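Local coordinates for periplasmic binding protein (Sulfurospirillum deleyianum, PDB 4PAG), which probably captures a solute in the periplasm and delivers it to an ABC transporter, and is found here with a bound histidine, at residues R22-A27 and G44-Q49; P69-W74 and L82-A87; N77-L82 and N102-K107; V92-D97 and R132-V137. All coordinates share one frame; numbering follows the deposited sequence.

Contact 1. Residues R22-A27 and G44-Q49; sequences RIYGSA and GVNSPQ
Tyr24 opens the contact on the strand side, the end of its ring lying obliquely beside the carboxamide of Asn46, with CE1 3.8 Å from ND2. Tyr24 OH and Asn46 ND2 both donate to Gly72 O, so two donors converge on one oxygen.

At Gly25 the backbone itself is gripped. Asn46 has CG anti to its carbonyl carbon (chi1 -51°), which turns the amide toward the strand end. There ND2 donates to Gly25 O over 2.8 Å, with an almost straight N-H...O angle of 178°, and the acceptor lies in the plane of the amide. A water links the same residue to the loop 44-49, accepting from Gly25 N and donating to Gly44 O at 2.8 Å.

Past Ser26, whose hydroxyl turns to the backbone N of Trp96, Asn46 OD1 lies 2.9 Å from Ala27 C, the backbone carbonyl carbon of the N-cap residue of helix 28-37. OD1 takes its own hydrogen bond from Ser31 OG in that helix.

A side chain with a donor and an acceptor on one flat group suits this spot, and a leucine in place of Asn46 would probably leave Gly25 O, Gly72 O and Ser31 OG without their amide partner. Such a junction, where a parallel strand runs out into a helix, is characteristic of Rossmann-like alpha/beta lobes, as in periplasmic binding proteins of this family.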
loop_
_atom_site.group_PDB
_atom_site.type_symbol
_atom_site.label_atom_id
_atom_site.label_comp_id
_atom_site.label_asym_id
_atom_site.label_seq_id
_atom_site.Cartn_x
_atom_site.Cartn_y
_atom_site.Cartn_z
ATOM N N ARG A 22 -3.628 -22.704 7.324
ATOM C CA ARG A 22 -4.166 -21.590 8.113
ATOM C C ARG A 22 -3.061 -20.557 8.307
ATOM O O ARG A 22 -1.988 -20.887 8.798
ATOM C CB ARG A 22 -4.669 -22.081 9.478
ATOM C CG ARG A 22 -5.689 -23.214 9.415
ATOM C CD ARG A 22 -6.161 -23.643 10.801
ATOM N NE ARG A 22 -6.926 -22.589 11.476
ATOM C CZ ARG A 22 -8.213 -22.302 11.245
ATOM N NH1 ARG A 22 -8.925 -22.987 10.351
ATOM N NH2 ARG A 22 -8.799 -21.315 11.916
ATOM N N ILE A 23 -3.315 -19.312 7.917
ATOM C CA ILE A 23 -2.297 -18.267 8.001
ATOM C C ILE A 23 -2.948 -16.965 8.448
ATOM O O ILE A 23 -4.137 -16.764 8.249
ATOM C CB ILE A 23 -1.562 -18.096 6.645
ATOM C CG1 ILE A 23 -0.288 -17.261 6.794
ATOM C CG2 ILE A 23 -2.467 -17.468 5.589
ATOM C CD1 ILE A 23 0.652 -17.375 5.604
ATOM N N TYR A 24 -2.165 -16.100 9.073
ATOM C CA TYR A 24 -2.643 -14.807 9.539
ATOM C C TYR A 24 -1.575 -13.763 9.241
ATOM O O TYR A 24 -0.392 -13.990 9.490
ATOM C CB TYR A 24 -2.953 -14.884 11.036
ATOM C CG TYR A 24 -3.214 -13.561 11.720
ATOM C CD1 TYR A 24 -4.377 -12.839 11.480
ATOM C CD2 TYR A 24 -2.294 -13.038 12.627
ATOM C CE1 TYR A 24 -4.608 -11.620 12.113
ATOM C CE2 TYR A 24 -2.521 -11.831 13.266
ATOM C CZ TYR A 24 -3.682 -11.124 13.008
ATOM O OH TYR A 24 -3.899 -9.915 13.654
ATOM N N GLY A 25 -2.001 -12.639 8.675
ATOM C CA GLY A 25 -1.123 -11.498 8.457
ATOM C C GLY A 25 -1.329 -10.485 9.562
ATOM O O GLY A 25 -2.457 -10.240 9.972
ATOM N N SER A 26 -0.235 -9.889 10.027
ATOM C CA SER A 26 -0.255 -9.019 11.208
ATOM C C SER A 26 -0.912 -7.649 10.981
ATOM O O SER A 26 -1.275 -6.964 11.939
ATOM C CB SER A 26 1.176 -8.818 11.714
ATOM O OG SER A 26 1.896 -7.922 10.876
ATOM N N ALA A 27 -1.045 -7.250 9.718
ATOM C CA ALA A 27 -1.561 -5.937 9.365
ATOM C C ALA A 27 -2.021 -5.934 7.902
ATOM O O ALA A 27 -1.641 -6.815 7.138
ATOM C CB ALA A 27 -0.486 -4.889 9.580
ATOM N N GLY A 44 -8.529 -14.678 8.935
ATOM C CA GLY A 44 -9.156 -13.420 9.280
ATOM C C GLY A 44 -8.471 -12.234 8.623
ATOM O O GLY A 44 -7.401 -12.378 8.016
ATOM N N VAL A 45 -9.112 -11.071 8.728
ATOM C CA VAL A 45 -8.545 -9.812 8.260
ATOM C C VAL A 45 -8.222 -8.940 9.487
ATOM O O VAL A 45 -8.572 -9.292 10.625
ATOM C CB VAL A 45 -9.491 -9.073 7.276
ATOM C CG1 VAL A 45 -9.642 -9.865 5.985
ATOM C CG2 VAL A 45 -10.858 -8.810 7.893
ATOM N N ASN A 46 -7.544 -7.817 9.259
ATOM C CA ASN A 46 -7.109 -6.943 10.347
ATOM C C ASN A 46 -8.100 -5.815 10.611
ATOM O O ASN A 46 -8.281 -5.405 11.756
ATOM C CB ASN A 46 -5.732 -6.349 10.036
ATOM C CG ASN A 46 -4.729 -7.402 9.640
ATOM O OD1 ASN A 46 -4.385 -7.527 8.465
ATOM N ND2 ASN A 46 -4.287 -8.199 10.608
ATOM N N SER A 47 -8.713 -5.321 9.537
ATOM C CA SER A 47 -9.667 -4.217 9.559
ATOM C C SER A 47 -10.889 -4.600 8.718
ATOM O O SER A 47 -10.830 -5.556 7.940
ATOM C CB SER A 47 -9.033 -2.966 8.939
ATOM O OG SER A 47 -7.888 -2.551 9.652
ATOM N N PRO A 48 -11.993 -3.850 8.850
ATOM C CA PRO A 48 -13.152 -4.081 7.982
ATOM C C PRO A 48 -12.751 -4.047 6.517
ATOM O O PRO A 48 -11.989 -3.167 6.105
ATOM C CB PRO A 48 -14.083 -2.906 8.306
ATOM C CG PRO A 48 -13.682 -2.450 9.660
ATOM C CD PRO A 48 -12.230 -2.768 9.827
ATOM N N GLN A 49 -13.261 -4.993 5.737
ATOM C CA GLN A 49 -12.846 -5.154 4.342
ATOM C C GLN A 49 -13.184 -3.934 3.476
ATOM O O GLN A 49 -12.459 -3.614 2.530
ATOM C CB GLN A 49 -13.485 -6.406 3.745
ATOM C CG GLN A 49 -12.909 -7.706 4.279
ATOM C CD GLN A 49 -13.604 -8.225 5.524
ATOM O OE1 GLN A 49 -14.089 -7.452 6.370
ATOM N NE2 GLN A 49 -13.645 -9.550 5.652
HETATM O O HOH W 1 -4.661 -11.759 8.092
#

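Contact 2. Residues P69-W74 and L82-A87; sequences PILGGW and LEAILA
Leu71 and Ala84 make the first of several purely apolar meetings between the loop 69-74 and the start of helix 82-88. One branch of the leucine, CD2, lies 3.8 Å from Ala84 CB; the single methyl of alanine lets the loop come in close to the helix surface. The next residue, Ile85, lies alongside the stem of the same leucine, with its CG1 4.3 Å from Leu71 CB. Its CD1 also comes within 4.0 Å of Leu71 O, a van der Waals touch on a carbonyl that accepts a backbone hydrogen bond from Asn81 N.

Helix 82-88 leads into strand 92-96 of the parallel sheet, next to strand 23-25. The helix packs against that sheet, with Ile85 on Tyr24, as expected in an alpha/beta lobe, and the loop lies against the helix.

The indole of Trp74 makes the remaining apolar contacts. Trp74 has CG anti to its carbonyl carbon (chi1 -66°), which carries the six-membered ring toward the helix. There CZ2 meets Leu82 CD2 at 3.8 Å, the two side chains crossing at about a right angle, while CH2 makes a looser approach to Ile85 CD1.

The polar needs are met outside these two segments: the indole NE1 donates to Asp108 of helix 99-112, so the buried tryptophan is held at its nitrogen as well as by its apolar neighbours. Gly72, between Leu71 and Trp74, has a positive phi of 73°, which glycine adopts readily.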
loop_
_atom_site.group_PDB
_atom_site.type_symbol
_atom_site.label_atom_id
_atom_site.label_comp_id
_atom_site.label_asym_id
_atom_site.label_seq_id
_atom_site.Cartn_x
_atom_site.Cartn_y
_atom_site.Cartn_z
ATOM N N PRO A 69 -13.694 -12.939 9.471
ATOM C CA PRO A 69 -13.847 -12.097 10.656
ATOM C C PRO A 69 -12.643 -11.188 10.854
ATOM O O PRO A 69 -11.566 -11.459 10.328
ATOM C CB PRO A 69 -13.943 -13.116 11.792
ATOM C CG PRO A 69 -13.111 -14.254 11.309
ATOM C CD PRO A 69 -13.410 -14.338 9.837
ATOM N N ILE A 70 -12.855 -10.107 11.600
ATOM C CA ILE A 70 -11.820 -9.141 11.907
ATOM C C ILE A 70 -11.126 -9.567 13.190
ATOM O O ILE A 70 -11.774 -9.703 14.221
ATOM C CB ILE A 70 -12.416 -7.744 12.112
ATOM C CG1 ILE A 70 -13.120 -7.287 10.832
ATOM C CG2 ILE A 70 -11.336 -6.761 12.545
ATOM C CD1 ILE A 70 -14.014 -6.077 11.007
ATOM N N LEU A 71 -9.816 -9.767 13.120
ATOM C CA LEU A 71 -9.023 -10.217 14.270
ATOM C C LEU A 71 -8.031 -9.163 14.762
ATOM O O LEU A 71 -7.202 -9.443 15.635
ATOM C CB LEU A 71 -8.256 -11.488 13.919
ATOM C CG LEU A 71 -9.081 -12.699 13.495
ATOM C CD1 LEU A 71 -8.151 -13.841 13.111
ATOM C CD2 LEU A 71 -10.030 -13.133 14.597
ATOM N N GLY A 72 -8.114 -7.954 14.214
ATOM C CA GLY A 72 -7.215 -6.883 14.614
ATOM C C GLY A 72 -5.816 -7.089 14.070
ATOM O O GLY A 72 -5.574 -7.987 13.264
ATOM N N GLY A 73 -4.889 -6.257 14.513
ATOM C CA GLY A 73 -3.529 -6.303 14.009
ATOM C C GLY A 73 -2.645 -5.255 14.646
ATOM O O GLY A 73 -3.112 -4.430 15.447
ATOM N N TRP A 74 -1.363 -5.297 14.284
ATOM C CA TRP A 74 -0.369 -4.356 14.779
ATOM C C TRP A 74 -0.130 -3.305 13.708
ATOM O O TRP A 74 0.685 -3.508 12.805
ATOM C CB TRP A 74 0.944 -5.074 15.080
ATOM C CG TRP A 74 0.902 -6.059 16.213
ATOM C CD1 TRP A 74 1.181 -5.808 17.524
ATOM C CD2 TRP A 74 0.607 -7.456 16.126
ATOM N NE1 TRP A 74 1.075 -6.967 18.263
ATOM C CE2 TRP A 74 0.722 -7.992 17.428
ATOM C CE3 TRP A 74 0.250 -8.306 15.079
ATOM C CZ2 TRP A 74 0.489 -9.345 17.709
ATOM C CZ3 TRP A 74 0.019 -9.654 15.357
ATOM C CH2 TRP A 74 0.141 -10.158 16.665
ATOM N N LEU A 82 -5.486 -10.933 20.517
ATOM C CA LEU A 82 -4.548 -12.023 20.818
ATOM C C LEU A 82 -5.238 -13.356 21.145
ATOM O O LEU A 82 -4.817 -14.413 20.660
ATOM C CB LEU A 82 -3.594 -11.599 21.946
ATOM C CG LEU A 82 -2.674 -10.405 21.618
ATOM C CD1 LEU A 82 -1.748 -10.046 22.777
ATOM C CD2 LEU A 82 -1.850 -10.668 20.368
ATOM N N GLU A 83 -6.309 -13.299 21.934
ATOM C CA GLU A 83 -7.042 -14.503 22.315
ATOM C C GLU A 83 -7.640 -15.185 21.085
ATOM O O GLU A 83 -7.567 -16.402 20.947
ATOM C CB GLU A 83 -8.160 -14.184 23.322
ATOM C CG GLU A 83 -7.694 -13.584 24.646
ATOM C CD GLU A 83 -7.596 -12.058 24.640
ATOM O OE1 GLU A 83 -7.464 -11.446 23.550
ATOM O OE2 GLU A 83 -7.640 -11.465 25.740
ATOM N N ALA A 84 -8.227 -14.389 20.194
ATOM C CA ALA A 84 -8.860 -14.908 18.981
ATOM C C ALA A 84 -7.830 -15.460 17.995
ATOM O O ALA A 84 -8.028 -16.517 17.394
ATOM C CB ALA A 84 -9.684 -13.816 18.318
ATOM N N ILE A 85 -6.728 -14.738 17.828
ATOM C CA ILE A 85 -5.643 -15.218 16.980
ATOM C C ILE A 85 -5.161 -16.567 17.503
ATOM O O ILE A 85 -5.093 -17.540 16.754
ATOM C CB ILE A 85 -4.481 -14.211 16.919
ATOM C CG1 ILE A 85 -4.930 -12.951 16.172
ATOM C CG2 ILE A 85 -3.278 -14.822 16.213
ATOM C CD1 ILE A 85 -4.060 -11.737 16.431
ATOM N N LEU A 86 -4.862 -16.633 18.797
ATOM C CA LEU A 86 -4.391 -17.883 19.393
ATOM C C LEU A 86 -5.419 -18.999 19.194
ATOM O O LEU A 86 -5.062 -20.117 18.820
ATOM C CB LEU A 86 -4.091 -17.692 20.883
ATOM C CG LEU A 86 -3.550 -18.897 21.665
ATOM C CD1 LEU A 86 -2.340 -19.525 20.983
ATOM C CD2 LEU A 86 -3.205 -18.471 23.086
ATOM N N ALA A 87 -6.691 -18.684 19.422
ATOM C CA ALA A 87 -7.755 -19.678 19.314
ATOM C C ALA A 87 -7.927 -20.179 17.883
ATOM O O ALA A 87 -8.284 -21.331 17.676
ATOM C CB ALA A 87 -9.070 -19.115 19.839
#

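Contact 3. Residues N77-L82 and N102-K107; sequences NNIPNL and NEKTAK
Pro80 and Ile79 meet helix 99-112 through one long side chain, that of Lys104, and the closely packed part of this contact is little more than its ammonium end. NZ lies 3.9 Å from Pro80 CD and 4.0 Å from Ile79 CG1, which are plain van der Waals contacts. The lysine chain sets out with CG anti to the backbone N (chi1 171°); bends at chi2 and chi4 then bring NZ end-on to Pro80 CD, while the chain crosses Ile79 obliquely. Lysine suits such a place because its methylenes can span from helix to loop while the charge stays near the surface; Lys104 NZ also forms a long, weak ion pair with Asp108, one turn along the same helix.

In the fold, the loop 77-82 leads into helix 82-88 and runs beside helix 99-112, which follows strand 92-96 in an alpha/beta lobe. The gap between loop and helix is occupied by Trp74, which touches Pro80, Lys104 and Thr105.

The contact is otherwise loose. Backbones stay far apart, the nearest CA atoms, those of Pro80 and Thr105, being 9.3 Å from each other. On the solvent side the helix looks to itself: Lys107 NZ forms a salt bridge with Glu103 OE2 at 3.0 Å, the ammonium sitting above the carboxylate plane, in the i to i+4 spacing usual on an exposed helix. Asn81, the N-cap of helix 82-88, accepts a hydrogen bond at OD1 from Ala84 N.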
loop_
_atom_site.group_PDB
_atom_site.type_symbol
_atom_site.label_atom_id
_atom_site.label_comp_id
_atom_site.label_asym_id
_atom_site.label_seq_id
_atom_site.Cartn_x
_atom_site.Cartn_y
_atom_site.Cartn_z
ATOM N N ASN A 77 -3.953 2.881 14.613
ATOM C CA ASN A 77 -5.366 2.902 15.005
ATOM C C ASN A 77 -5.988 1.503 15.123
ATOM O O ASN A 77 -7.193 1.326 14.906
ATOM C CB ASN A 77 -6.177 3.769 14.032
ATOM C CG ASN A 77 -5.629 5.176 13.916
ATOM O OD1 ASN A 77 -5.093 5.563 12.875
ATOM N ND2 ASN A 77 -5.746 5.945 14.991
ATOM N N ASN A 78 -5.162 0.518 15.469
ATOM C CA ASN A 78 -5.643 -0.842 15.700
ATOM C C ASN A 78 -4.763 -1.582 16.714
ATOM O O ASN A 78 -3.646 -1.157 17.026
ATOM C CB ASN A 78 -5.713 -1.610 14.368
ATOM C CG ASN A 78 -6.904 -2.555 14.284
ATOM O OD1 ASN A 78 -7.642 -2.744 15.246
ATOM N ND2 ASN A 78 -7.098 -3.148 13.119
ATOM N N ILE A 79 -5.290 -2.687 17.232
ATOM C CA ILE A 79 -4.604 -3.529 18.218
ATOM C C ILE A 79 -5.002 -4.984 17.910
ATOM O O ILE A 79 -6.094 -5.213 17.395
ATOM C CB ILE A 79 -5.019 -3.115 19.656
ATOM C CG1 ILE A 79 -4.199 -3.874 20.705
ATOM C CG2 ILE A 79 -6.521 -3.309 19.871
ATOM C CD1 ILE A 79 -4.386 -3.377 22.124
ATOM N N PRO A 80 -4.118 -5.966 18.177
ATOM C CA PRO A 80 -4.495 -7.350 17.856
ATOM C C PRO A 80 -5.459 -7.990 18.856
ATOM O O PRO A 80 -5.398 -7.697 20.047
ATOM C CB PRO A 80 -3.155 -8.088 17.891
ATOM C CG PRO A 80 -2.354 -7.314 18.873
ATOM C CD PRO A 80 -2.708 -5.882 18.601
ATOM N N ASN A 81 -6.334 -8.862 18.361
ATOM C CA ASN A 81 -7.146 -9.723 19.225
ATOM C C ASN A 81 -6.362 -11.004 19.520
ATOM O O ASN A 81 -6.546 -12.026 18.857
ATOM C CB ASN A 81 -8.485 -10.044 18.554
ATOM C CG ASN A 81 -9.467 -10.720 19.490
ATOM O OD1 ASN A 81 -9.093 -11.282 20.523
ATOM N ND2 ASN A 81 -10.738 -10.684 19.120
ATOM N N LEU A 82 -5.486 -10.933 20.517
ATOM C CA LEU A 82 -4.548 -12.023 20.818
ATOM C C LEU A 82 -5.238 -13.356 21.145
ATOM O O LEU A 82 -4.817 -14.413 20.660
ATOM C CB LEU A 82 -3.594 -11.599 21.946
ATOM C CG LEU A 82 -2.674 -10.405 21.618
ATOM C CD1 LEU A 82 -1.748 -10.046 22.777
ATOM C CD2 LEU A 82 -1.850 -10.668 20.368
ATOM N N ASN A 102 8.026 -3.130 15.331
ATOM C CA ASN A 102 8.673 -4.409 15.659
ATOM C C ASN A 102 8.675 -4.741 17.155
ATOM O O ASN A 102 8.539 -5.903 17.514
ATOM C CB ASN A 102 10.107 -4.468 15.101
ATOM C CG ASN A 102 10.149 -4.661 13.592
ATOM O OD1 ASN A 102 9.188 -5.127 12.978
ATOM N ND2 ASN A 102 11.270 -4.307 12.988
ATOM N N GLU A 103 8.814 -3.729 18.014
ATOM C CA GLU A 103 8.898 -3.959 19.468
ATOM C C GLU A 103 7.615 -4.597 19.996
ATOM O O GLU A 103 7.635 -5.706 20.544
ATOM C CB GLU A 103 9.181 -2.649 20.227
ATOM C CG GLU A 103 9.377 -2.837 21.730
ATOM C CD GLU A 103 9.677 -1.546 22.487
ATOM O OE1 GLU A 103 9.482 -0.442 21.940
ATOM O OE2 GLU A 103 10.102 -1.635 23.657
ATOM N N LYS A 104 6.503 -3.890 19.815
ATOM C CA LYS A 104 5.197 -4.352 20.279
ATOM C C LYS A 104 4.821 -5.697 19.653
ATOM O O LYS A 104 4.263 -6.574 20.330
ATOM C CB LYS A 104 4.136 -3.289 19.966
ATOM C CG LYS A 104 2.692 -3.710 20.203
ATOM C CD LYS A 104 2.181 -3.308 21.577
ATOM C CE LYS A 104 0.795 -3.881 21.866
ATOM N NZ LYS A 104 -0.172 -3.762 20.731
ATOM N N THR A 105 5.120 -5.856 18.363
ATOM C CA THR A 105 4.823 -7.095 17.658
ATOM C C THR A 105 5.587 -8.257 18.304
ATOM O O THR A 105 5.003 -9.305 18.591
ATOM C CB THR A 105 5.183 -7.019 16.149
ATOM O OG1 THR A 105 4.429 -5.976 15.506
ATOM C CG2 THR A 105 4.867 -8.338 15.465
ATOM N N ALA A 106 6.878 -8.063 18.544
ATOM C CA ALA A 106 7.722 -9.124 19.127
ATOM C C ALA A 106 7.266 -9.514 20.531
ATOM O O ALA A 106 7.219 -10.704 20.861
ATOM C CB ALA A 106 9.187 -8.696 19.146
ATOM N N LYS A 107 6.944 -8.512 21.346
ATOM C CA LYS A 107 6.367 -8.730 22.681
ATOM C C LYS A 107 5.132 -9.633 22.632
ATOM O O LYS A 107 5.072 -10.658 23.313
ATOM C CB LYS A 107 5.929 -7.407 23.318
ATOM C CG LYS A 107 7.021 -6.443 23.751
ATOM C CD LYS A 107 6.410 -5.345 24.631
ATOM C CE LYS A 107 7.006 -3.962 24.390
ATOM N NZ LYS A 107 8.422 -3.837 24.843
#

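Contact 4. Residues V92-D97 and R132-V137; sequences VIITWD and RYLGRV
Ile94 places CG1 anti to its carbonyl carbon (chi1 -52°) and CG2 anti to the backbone N, which turns CG2, and CG1 with its CD1, toward helix 127-138; Leu134 answers with CG anti to its own carbonyl carbon (chi1 -71°) and chi2 close to anti, a pair of torsions that sends CD2 to the strand. That methyl sits against both isoleucine branches, 4.0 Å from Ile94 CG2 and 4.1 Å from Ile94 CD1, the two side chains sliding past each other in opposite directions.

The axes of strand 92-96 and segment 132-137 come within 11.7 Å and run nearly antiparallel (169°), consistent with a helix layered on a sheet in an alpha/beta/alpha sandwich. Helix 28-37 covers the same face, its Ile30 touching Ile94 and its Met33 and Ile37 touching Leu134, whereas Ile93 points to helix 99-112 on the other face.

Val137, one turn after Leu134, continues the row. Its CG1 approaches Ile94 CD1 at 4.3 Å and Val92 CG1 at 4.4 Å, looser fits in which Val92 and Ile94 suit the strand by their beta propensity and Val137 offers a compact methyl surface on the helix. The other methyl, CG2, rests off-centre over one face of the Tyr133 ring, 4.1 Å above its plane, and both residues also touch Leu117 of strand 116-119.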
loop_
_atom_site.group_PDB
_atom_site.type_symbol
_atom_site.label_atom_id
_atom_site.label_comp_id
_atom_site.label_asym_id
_atom_site.label_seq_id
_atom_site.Cartn_x
_atom_site.Cartn_y
_atom_site.Cartn_z
ATOM N N VAL A 92 1.151 -20.316 10.823
ATOM C CA VAL A 92 2.202 -19.308 10.880
ATOM C C VAL A 92 1.566 -17.915 10.827
ATOM O O VAL A 92 0.466 -17.751 10.291
ATOM C CB VAL A 92 3.226 -19.517 9.736
ATOM C CG1 VAL A 92 2.594 -19.240 8.378
ATOM C CG2 VAL A 92 4.469 -18.665 9.943
ATOM N N ILE A 93 2.246 -16.941 11.426
ATOM C CA ILE A 93 1.851 -15.536 11.356
ATOM C C ILE A 93 2.938 -14.796 10.577
ATOM O O ILE A 93 4.122 -14.983 10.829
ATOM C CB ILE A 93 1.709 -14.914 12.762
ATOM C CG1 ILE A 93 0.591 -15.618 13.539
ATOM C CG2 ILE A 93 1.432 -13.412 12.671
ATOM C CD1 ILE A 93 0.505 -15.213 14.994
ATOM N N ILE A 94 2.526 -13.986 9.612
ATOM C CA ILE A 94 3.439 -13.175 8.844
ATOM C C ILE A 94 3.284 -11.740 9.330
ATOM O O ILE A 94 2.176 -11.208 9.338
ATOM C CB ILE A 94 3.128 -13.236 7.336
ATOM C CG1 ILE A 94 3.042 -14.687 6.834
ATOM C CG2 ILE A 94 4.174 -12.463 6.558
ATOM C CD1 ILE A 94 4.314 -15.496 6.985
ATOM N N THR A 95 4.387 -11.118 9.736
ATOM C CA THR A 95 4.343 -9.757 10.259
ATOM C C THR A 95 5.057 -8.733 9.383
ATOM O O THR A 95 5.841 -9.073 8.490
ATOM C CB THR A 95 4.904 -9.668 11.693
ATOM O OG1 THR A 95 6.333 -9.728 11.672
ATOM C CG2 THR A 95 4.365 -10.786 12.552
ATOM N N TRP A 96 4.762 -7.469 9.674
ATOM C CA TRP A 96 5.334 -6.317 8.984
ATOM C C TRP A 96 6.628 -5.895 9.699
ATOM O O TRP A 96 6.598 -5.482 10.849
ATOM C CB TRP A 96 4.267 -5.219 8.993
ATOM C CG TRP A 96 4.564 -3.930 8.313
ATOM C CD1 TRP A 96 5.669 -3.592 7.590
ATOM C CD2 TRP A 96 3.689 -2.803 8.264
ATOM N NE1 TRP A 96 5.544 -2.305 7.117
ATOM C CE2 TRP A 96 4.337 -1.800 7.523
ATOM C CE3 TRP A 96 2.430 -2.534 8.810
ATOM C CZ2 TRP A 96 3.759 -0.551 7.291
ATOM C CZ3 TRP A 96 1.852 -1.295 8.576
ATOM C CH2 TRP A 96 2.523 -0.317 7.830
ATOM N N ASP A 97 7.762 -6.048 9.014
ATOM C CA ASP A 97 9.080 -5.735 9.579
ATOM C C ASP A 97 9.386 -4.254 9.385
ATOM O O ASP A 97 9.981 -3.869 8.376
ATOM C CB ASP A 97 10.164 -6.593 8.900
ATOM C CG ASP A 97 11.569 -6.321 9.426
ATOM O OD1 ASP A 97 11.739 -5.505 10.356
ATOM O OD2 ASP A 97 12.515 -6.947 8.896
ATOM N N ARG A 132 8.175 -13.788 -3.691
ATOM C CA ARG A 132 8.815 -15.101 -3.846
ATOM C C ARG A 132 8.971 -15.838 -2.498
ATOM O O ARG A 132 8.719 -17.040 -2.395
ATOM C CB ARG A 132 10.173 -14.957 -4.533
ATOM C CG ARG A 132 10.057 -14.471 -5.966
ATOM C CD ARG A 132 11.375 -14.498 -6.719
ATOM N NE ARG A 132 11.211 -13.772 -7.977
ATOM C CZ ARG A 132 11.673 -12.551 -8.236
ATOM N NH1 ARG A 132 12.399 -11.872 -7.345
ATOM N NH2 ARG A 132 11.425 -12.009 -9.421
ATOM N N TYR A 133 9.389 -15.103 -1.477
ATOM C CA TYR A 133 9.540 -15.635 -0.127
ATOM C C TYR A 133 8.216 -16.188 0.380
ATOM O O TYR A 133 8.154 -17.322 0.845
ATOM C CB TYR A 133 10.051 -14.536 0.799
ATOM C CG TYR A 133 10.242 -14.941 2.240
ATOM C CD1 TYR A 133 11.353 -15.674 2.631
ATOM C CD2 TYR A 133 9.320 -14.569 3.222
ATOM C CE1 TYR A 133 11.541 -16.034 3.954
ATOM C CE2 TYR A 133 9.502 -14.930 4.551
ATOM C CZ TYR A 133 10.616 -15.656 4.909
ATOM O OH TYR A 133 10.824 -16.022 6.224
ATOM N N LEU A 134 7.150 -15.399 0.270
ATOM C CA LEU A 134 5.831 -15.856 0.713
ATOM C C LEU A 134 5.324 -17.062 -0.083
ATOM O O LEU A 134 4.647 -17.927 0.471
ATOM C CB LEU A 134 4.819 -14.707 0.693
ATOM C CG LEU A 134 5.043 -13.649 1.768
ATOM C CD1 LEU A 134 3.942 -12.605 1.717
ATOM C CD2 LEU A 134 5.117 -14.274 3.156
ATOM N N GLY A 135 5.670 -17.130 -1.368
ATOM C CA GLY A 135 5.394 -18.313 -2.183
ATOM C C GLY A 135 6.019 -19.588 -1.631
ATOM O O GLY A 135 5.373 -20.638 -1.624
ATOM N N ARG A 136 7.264 -19.501 -1.169
ATOM C CA ARG A 136 7.942 -20.654 -0.561
ATOM C C ARG A 136 7.253 -21.036 0.746
ATOM O O ARG A 136 6.974 -22.206 0.980
ATOM C CB ARG A 136 9.428 -20.364 -0.312
ATOM C CG ARG A 136 10.257 -20.235 -1.584
ATOM C CD ARG A 136 11.685 -19.772 -1.313
ATOM N NE ARG A 136 12.149 -18.880 -2.373
ATOM C CZ ARG A 136 12.514 -17.616 -2.192
ATOM N NH1 ARG A 136 12.508 -17.082 -0.982
ATOM N NH2 ARG A 136 12.910 -16.892 -3.226
ATOM N N VAL A 137 6.968 -20.040 1.582
ATOM C CA VAL A 137 6.252 -20.263 2.845
ATOM C C VAL A 137 4.918 -20.988 2.627
ATOM O O VAL A 137 4.655 -22.031 3.240
ATOM C CB VAL A 137 6.011 -18.936 3.608
ATOM C CG1 VAL A 137 5.125 -19.159 4.825
ATOM C CG2 VAL A 137 7.335 -18.315 4.035
#

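Overall arrangement
Contacts 1, 2 and 4 are buried, whereas contact 3 lies on the surface, and their chemistry follows suit. Contact 4 is wholly aliphatic, holding a helix on the sheet; contact 2 adds an indole; contact 1, at a strand end, relies on an amide and a water; contact 3 has only a lysine end against apolar carbons. Contacts 1 and 4 share the sheet, strands 23-25 and 92-96 being neighbours joined by backbone hydrogen bonds. Contacts 2 and 3 share Leu82 and interlock along the chain. The loop 69-74 ties contact 2 to contact 1, where Val45 O meets Leu71 N, and Asn102 links contact 3 to Asp97 of contact 4.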